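Local coordinates for putative lipase/esterase (Lactobacillus plantarum WCFS1, PDB 3BXP), which probably hydrolyses carboxylic ester bonds, as a putative lipase or carboxylesterase with the alpha/beta-hydrolase fold, at residues Pro84-Leu87 with Gln88-Gly91; Ala124-Asn127 with Gly128-Gln132; Ala170-Gln173 with Ile174-Ala178. All coordinates share one frame; numbering follows the deposited sequence. Where two conformers were deposited one is given.

Contact 1: residues Pro84-Leu87 with Gln88-Gly91; sequences PWAL and QQLG
The carbonyl oxygen of W85 receives the backbone N-H of Q89 at 2.9 Å (W85 O to Q89 N), while CG of Q89 rests beside that oxygen at 3.2 Å. G91 N reaches L87 O at 2.9 Å with an N-H...O angle of 168°, whereas the bond from Q88 N back to P84 O is weak at 3.5 Å. P84 suits this start of a helix, where the missing amide hydrogen of a proline costs no bond. Q88 does the side-chain work: with CG anti to its carbonyl carbon (chi1 -64°) and an extended chain beyond, it lies alongside P84 and W85. Its OE1 approaches CE3 of W85 obliquely at 3.3 Å, amide and ring planes 60° apart, and NE2 comes within 4.0 Å of P84 CG. That OE1 is buried and has no polar partner, whereas NE2 is satisfied by the carbonyl of Y139. Q89 turns its amide to Q74 and H14, tying the helix to loops with both ends of the group. A86, L87 and L90, small or aliphatic as a helix interface needs, bring helix 85-99 against V122, T125 and Y126 of helix 118-129.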
loop_
_atom_site.group_PDB
_atom_site.type_symbol
_atom_site.label_atom_id
_atom_site.label_comp_id
_atom_site.label_asym_id
_atom_site.label_seq_id
_atom_site.Cartn_x
_atom_site.Cartn_y
_atom_site.Cartn_z
ATOM N N PRO B 84 -20.898 8.830 -21.225
ATOM C CA PRO B 84 -20.122 7.591 -21.292
ATOM C C PRO B 84 -18.937 7.680 -22.228
ATOM O O PRO B 84 -18.181 6.730 -22.410
ATOM C CB PRO B 84 -21.133 6.589 -21.823
ATOM C CG PRO B 84 -21.959 7.386 -22.734
ATOM C CD PRO B 84 -22.104 8.755 -22.075
ATOM N N TRP B 85 -18.743 8.853 -22.785
ATOM C CA TRP B 85 -17.805 9.014 -23.912
ATOM C C TRP B 85 -16.381 8.542 -23.649
ATOM O O TRP B 85 -15.800 7.888 -24.517
ATOM C CB TRP B 85 -17.778 10.455 -24.435
ATOM C CG TRP B 85 -19.152 11.088 -24.361
ATOM C CD1 TRP B 85 -19.531 12.122 -23.543
ATOM C CD2 TRP B 85 -20.333 10.678 -25.050
ATOM N NE1 TRP B 85 -20.865 12.360 -23.675
ATOM C CE2 TRP B 85 -21.370 11.508 -24.619
ATOM C CE3 TRP B 85 -20.605 9.695 -26.017
ATOM C CZ2 TRP B 85 -22.675 11.380 -25.087
ATOM C CZ3 TRP B 85 -21.901 9.582 -26.507
ATOM C CH2 TRP B 85 -22.911 10.434 -26.059
ATOM N N ALA B 86 -15.809 8.875 -22.493
ATOM C CA ALA B 86 -14.417 8.503 -22.219
ATOM C C ALA B 86 -14.198 6.988 -22.273
ATOM O O ALA B 86 -13.140 6.561 -22.698
ATOM C CB ALA B 86 -13.926 9.074 -20.863
ATOM N N LEU B 87 -15.161 6.217 -21.799
ATOM C CA LEU B 87 -15.106 4.738 -21.799
ATOM C C LEU B 87 -15.065 4.177 -23.243
ATOM O O LEU B 87 -14.245 3.316 -23.572
ATOM C CB LEU B 87 -16.298 4.139 -21.038
ATOM C CG LEU B 87 -16.424 4.452 -19.569
ATOM C CD1 LEU B 87 -17.765 3.940 -19.059
ATOM C CD2 LEU B 87 -15.264 3.852 -18.771
ATOM N N GLN B 88 -15.903 4.752 -24.105
ATOM C CA GLN B 88 -15.978 4.394 -25.543
ATOM C C GLN B 88 -14.666 4.748 -26.244
ATOM O O GLN B 88 -14.118 3.953 -27.008
ATOM C CB GLN B 88 -17.219 5.042 -26.184
ATOM C CG GLN B 88 -18.506 4.489 -25.575
ATOM C CD GLN B 88 -19.796 5.289 -25.782
ATOM O OE1 GLN B 88 -19.808 6.465 -26.109
ATOM N NE2 GLN B 88 -20.906 4.631 -25.499
ATOM N N GLN B 89 -14.110 5.915 -25.908
ATOM C CA GLN B 89 -12.825 6.362 -26.486
ATOM C C GLN B 89 -11.652 5.485 -26.064
ATOM O O GLN B 89 -10.770 5.202 -26.850
ATOM C CB GLN B 89 -12.548 7.801 -26.078
ATOM C CG GLN B 89 -13.533 8.816 -26.615
ATOM C CD GLN B 89 -13.409 10.208 -25.981
ATOM O OE1 GLN B 89 -12.944 10.392 -24.832
ATOM N NE2 GLN B 89 -13.857 11.217 -26.744
ATOM N N LEU B 90 -11.666 5.055 -24.817
ATOM C CA LEU B 90 -10.617 4.177 -24.320
ATOM C C LEU B 90 -10.783 2.815 -25.048
ATOM O O LEU B 90 -9.821 2.238 -25.513
ATOM C CB LEU B 90 -10.709 4.035 -22.820
ATOM C CG LEU B 90 -9.726 3.116 -22.093
ATOM C CD1 LEU B 90 -8.270 3.225 -22.628
ATOM C CD2 LEU B 90 -9.788 3.374 -20.578
ATOM N N GLY B 91 -12.016 2.339 -25.162
ATOM C CA GLY B 91 -12.271 1.154 -25.972
ATOM C C GLY B 91 -11.836 1.281 -27.437
ATOM O O GLY B 91 -11.287 0.321 -28.027
#

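Contact 2: residues Ala124-Asn127 with Gly128-Gln132; sequences ATYN and GVATQ
This is a local contact along a helix and round the turn that follows, where the last turn of helix 118-129 runs into a turn. V129 N bonds to T125 O at 2.9 Å with an N-H...O angle of 173°, and A130 N to Y126 O at 2.8 Å; G128 N makes weaker bonds to A124 and T125. The next donor is a side chain: OG1 of T131 gives its hydrogen to N127 O at 2.5 Å, a short bond that takes up a carbonyl near the helix end. T131 can do so because OG1 sits between its own backbone N and carbonyl carbon (chi1 56°), turned back over the helix. In an alpha/beta hydrolase this helix follows the nucleophile elbow, and the GxSxG pattern that leads into its first turn is consistent with that role. From V129 to Q132 the chain makes a type I turn. Over one ring face of Y126 lies the methyl of A130, a CH-pi contact whose exact closeness is doubtful. Replacing Y126 by an alanine would probably strip the A130 methyl of its aromatic cover and open a gap beside L90 and I94 of helix 85-99. CG2 of T125 packs alongside CG2 of V129 at 4.1 Å. N127, an asparagine held at both ends, meets H148 through OD1 and Y213 and the K192 carbonyl through ND2.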
loop_
_atom_site.group_PDB
_atom_site.type_symbol
_atom_site.label_atom_id
_atom_site.label_comp_id
_atom_site.label_asym_id
_atom_site.label_seq_id
_atom_site.Cartn_x
_atom_site.Cartn_y
_atom_site.Cartn_z
ATOM N N ALA B 124 -10.090 3.050 -13.925
ATOM C CA ALA B 124 -10.683 2.216 -12.881
ATOM C C ALA B 124 -12.100 1.860 -13.274
ATOM O O ALA B 124 -12.563 0.714 -13.158
ATOM C CB ALA B 124 -10.610 2.942 -11.507
ATOM N N THR B 125 -12.799 2.829 -13.833
ATOM C CA THR B 125 -14.178 2.567 -14.270
ATOM C C THR B 125 -14.164 1.563 -15.450
ATOM O O THR B 125 -14.998 0.641 -15.512
ATOM C CB THR B 125 -14.855 3.875 -14.672
ATOM O OG1 THR B 125 -14.896 4.748 -13.517
ATOM C CG2 THR B 125 -16.313 3.650 -15.195
ATOM N N TYR B 126 -13.241 1.767 -16.391
ATOM C CA TYR B 126 -13.064 0.866 -17.532
ATOM C C TYR B 126 -12.808 -0.560 -17.065
ATOM O O TYR B 126 -13.356 -1.574 -17.612
ATOM C CB TYR B 126 -11.948 1.352 -18.473
ATOM C CG TYR B 126 -12.031 0.646 -19.827
ATOM C CD1 TYR B 126 -12.910 1.104 -20.803
ATOM C CD2 TYR B 126 -11.237 -0.444 -20.113
ATOM C CE1 TYR B 126 -12.994 0.476 -22.026
ATOM C CE2 TYR B 126 -11.346 -1.097 -21.325
ATOM C CZ TYR B 126 -12.203 -0.623 -22.279
ATOM O OH TYR B 126 -12.273 -1.317 -23.502
ATOM N N ASN B 127 -11.978 -0.657 -16.044
ATOM C CA ASN B 127 -11.559 -1.959 -15.547
ATOM C C ASN B 127 -12.784 -2.754 -15.072
ATOM O O ASN B 127 -12.854 -3.998 -15.194
ATOM C CB ASN B 127 -10.497 -1.836 -14.445
ATOM C CG ASN B 127 -9.752 -3.127 -14.235
ATOM O OD1 ASN B 127 -9.666 -3.963 -15.149
ATOM N ND2 ASN B 127 -9.235 -3.339 -13.026
ATOM N N GLY B 128 -13.763 -2.031 -14.557
ATOM C CA GLY B 128 -15.025 -2.622 -14.096
ATOM C C GLY B 128 -16.038 -2.932 -15.175
ATOM O O GLY B 128 -16.516 -4.033 -15.316
ATOM N N VAL B 129 -16.362 -1.917 -15.941
ATOM C CA VAL B 129 -17.282 -2.013 -17.068
ATOM C C VAL B 129 -16.858 -2.967 -18.198
ATOM O O VAL B 129 -17.674 -3.745 -18.687
ATOM C CB VAL B 129 -17.496 -0.603 -17.678
ATOM C CG1 VAL B 129 -18.306 -0.661 -18.975
ATOM C CG2 VAL B 129 -18.182 0.277 -16.666
ATOM N N ALA B 130 -15.597 -2.872 -18.611
ATOM C CA ALA B 130 -15.082 -3.584 -19.793
ATOM C C ALA B 130 -14.933 -5.087 -19.531
ATOM O O ALA B 130 -14.677 -5.819 -20.473
ATOM C CB ALA B 130 -13.707 -3.000 -20.311
ATOM N N THR B 131 -15.086 -5.504 -18.264
ATOM C CA THR B 131 -14.829 -6.879 -17.834
ATOM C C THR B 131 -16.127 -7.543 -17.376
ATOM O O THR B 131 -16.137 -8.690 -16.890
ATOM C CB THR B 131 -13.741 -6.952 -16.685
ATOM O OG1 THR B 131 -14.168 -6.139 -15.603
ATOM C CG2 THR B 131 -12.328 -6.542 -17.135
ATOM N N GLN B 132 -17.238 -6.831 -17.550
ATOM C CA GLN B 132 -18.604 -7.385 -17.306
ATOM C C GLN B 132 -19.475 -7.329 -18.567
ATOM O O GLN B 132 -19.791 -6.251 -19.067
ATOM C CB GLN B 132 -19.319 -6.595 -16.220
ATOM C CG GLN B 132 -18.677 -6.695 -14.909
ATOM C CD GLN B 132 -19.323 -5.828 -13.868
ATOM O OE1 GLN B 132 -20.519 -5.921 -13.643
ATOM N NE2 GLN B 132 -18.526 -5.004 -13.193
#

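Contact 3: residues Ala170-Gln173 with Ile174-Ala178; sequences ARNQ and ITTDA
The backbone bonds between A170-Q173 and I174-A178 mark the finish of helix 168-174. T175 N reaches R171 O at 3.2 Å, nearly straight at 169°, while I174 N bonds to A170 O at 3.3 Å and weakly to R171 O. T175 is the first residue to leave helical torsions. Its hydroxyl OG1, anti to its own backbone N (chi1 180°), accepts D177 N at 2.8 Å, which makes an ST turn. In van der Waals packing, I174 sets CG1 and CD1 on the carbonyl of A170, each 3.5 Å from A170 O, and this branched chain fills a buried apolar place against F46 and L160. N172 and T176 cross at about a right angle, N172 OD1 lying 3.2 Å from T176 CG2, and a water bridges T176 O, at 3.1 Å, to N172 OD1 by a weak bond; N172 was modelled in two conformers, so both touch and bridge are less certain. The polar ends of R171 and Q173 pair with other loops: R171 makes a cation-pi contact with W181, and Q173 gives NE2 to D79 and Q80. Where the helical pattern stops, then, a threonine hydroxyl receives the amide of D177, and the water adds only a weak, uncertain bridge.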
loop_
_atom_site.group_PDB
_atom_site.type_symbol
_atom_site.label_atom_id
_atom_site.label_comp_id
_atom_site.label_asym_id
_atom_site.label_seq_id
_atom_site.Cartn_x
_atom_site.Cartn_y
_atom_site.Cartn_z
ATOM N N ALA B 170 -20.741 19.862 -9.948
ATOM C CA ALA B 170 -19.525 19.423 -10.649
ATOM C C ALA B 170 -19.558 17.934 -10.918
ATOM O O ALA B 170 -19.101 17.497 -11.958
ATOM C CB ALA B 170 -18.293 19.776 -9.867
ATOM N N ARG B 171 -20.038 17.152 -9.953
ATOM C CA ARG B 171 -20.119 15.694 -10.087
ATOM C C ARG B 171 -21.041 15.371 -11.238
ATOM O O ARG B 171 -20.734 14.577 -12.063
ATOM C CB ARG B 171 -20.621 15.042 -8.782
ATOM C CG ARG B 171 -20.933 13.553 -8.860
ATOM C CD ARG B 171 -21.609 13.102 -7.584
ATOM N NE ARG B 171 -22.965 13.603 -7.669
ATOM C CZ ARG B 171 -23.703 14.036 -6.657
ATOM N NH1 ARG B 171 -23.218 14.059 -5.424
ATOM N NH2 ARG B 171 -24.930 14.472 -6.909
ATOM N N ASN B 172 -22.205 16.020 -11.261
ATOM C CA ASN B 172 -23.193 15.785 -12.311
ATOM C C ASN B 172 -22.791 16.290 -13.719
ATOM O O ASN B 172 -23.290 15.801 -14.734
ATOM C CB ASN B 172 -24.565 16.309 -11.849
ATOM C CG ASN B 172 -25.368 15.248 -11.084
ATOM O OD1 ASN B 172 -25.894 14.294 -11.679
ATOM N ND2 ASN B 172 -25.467 15.414 -9.766
ATOM N N GLN B 173 -21.876 17.250 -13.775
ATOM C CA GLN B 173 -21.276 17.666 -15.032
ATOM C C GLN B 173 -20.420 16.564 -15.608
ATOM O O GLN B 173 -20.461 16.298 -16.803
ATOM C CB GLN B 173 -20.463 18.913 -14.850
ATOM C CG GLN B 173 -20.005 19.487 -16.203
ATOM C CD GLN B 173 -21.084 20.240 -16.997
ATOM O OE1 GLN B 173 -22.029 20.819 -16.431
ATOM N NE2 GLN B 173 -20.888 20.305 -18.309
ATOM N N ILE B 174 -19.686 15.871 -14.741
ATOM C CA ILE B 174 -18.821 14.771 -15.199
ATOM C C ILE B 174 -19.726 13.682 -15.736
ATOM O O ILE B 174 -19.503 13.158 -16.804
ATOM C CB ILE B 174 -17.902 14.220 -14.071
ATOM C CG1 ILE B 174 -16.911 15.323 -13.590
ATOM C CG2 ILE B 174 -17.222 12.894 -14.534
ATOM C CD1 ILE B 174 -16.420 15.199 -12.126
ATOM N N THR B 175 -20.810 13.412 -14.998
ATOM C CA THR B 175 -21.877 12.509 -15.461
ATOM C C THR B 175 -23.045 12.451 -14.469
ATOM O O THR B 175 -22.861 12.419 -13.236
ATOM C CB THR B 175 -21.351 11.057 -15.721
ATOM O OG1 THR B 175 -22.405 10.193 -16.162
ATOM C CG2 THR B 175 -20.747 10.424 -14.469
ATOM N N THR B 176 -24.231 12.392 -15.028
ATOM C CA THR B 176 -25.452 12.178 -14.232
ATOM C C THR B 176 -25.714 10.691 -14.141
ATOM O O THR B 176 -26.705 10.250 -13.560
ATOM C CB THR B 176 -26.643 12.824 -14.905
ATOM O OG1 THR B 176 -26.636 12.468 -16.290
ATOM C CG2 THR B 176 -26.587 14.334 -14.766
ATOM N N ASP B 177 -24.849 9.896 -14.756
ATOM C CA ASP B 177 -24.996 8.427 -14.647
ATOM C C ASP B 177 -24.364 7.976 -13.326
ATOM O O ASP B 177 -23.141 7.781 -13.228
ATOM C CB ASP B 177 -24.371 7.694 -15.839
ATOM C CG ASP B 177 -24.654 6.206 -15.845
ATOM O OD1 ASP B 177 -25.169 5.650 -14.860
ATOM O OD2 ASP B 177 -24.357 5.587 -16.872
ATOM N N ALA B 178 -25.215 7.807 -12.315
ATOM C CA ALA B 178 -24.749 7.540 -10.958
ATOM C C ALA B 178 -24.073 6.179 -10.868
ATOM O O ALA B 178 -23.276 5.928 -9.970
ATOM C CB ALA B 178 -25.900 7.637 -9.951
HETATM O O HOH W 1 -27.989 11.642 -11.077
#

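How the contacts relate
Contacts 1, 2 and 3 follow in that order along the chain, each closing before the next opens, and all lie inside the one BD-FAE range of the alpha/beta hydrolase. Contact 1 starts helix 85-99, contact 2 lies near the end of helix 118-129, and contact 3 ends helix 168-174. The centres of contacts 1 and 2 are about 11 Å apart, and the two touch, G91 packing on the hydroxyl of Y126, so the two helices are joined directly. Contact 3 lies about 15 Å from contact 1 and 18 Å from contact 2, centre to centre, touching neither; Y139, hydrogen-bonded through its carbonyl to Q88 and through its hydroxyl to D177, links it to contact 1.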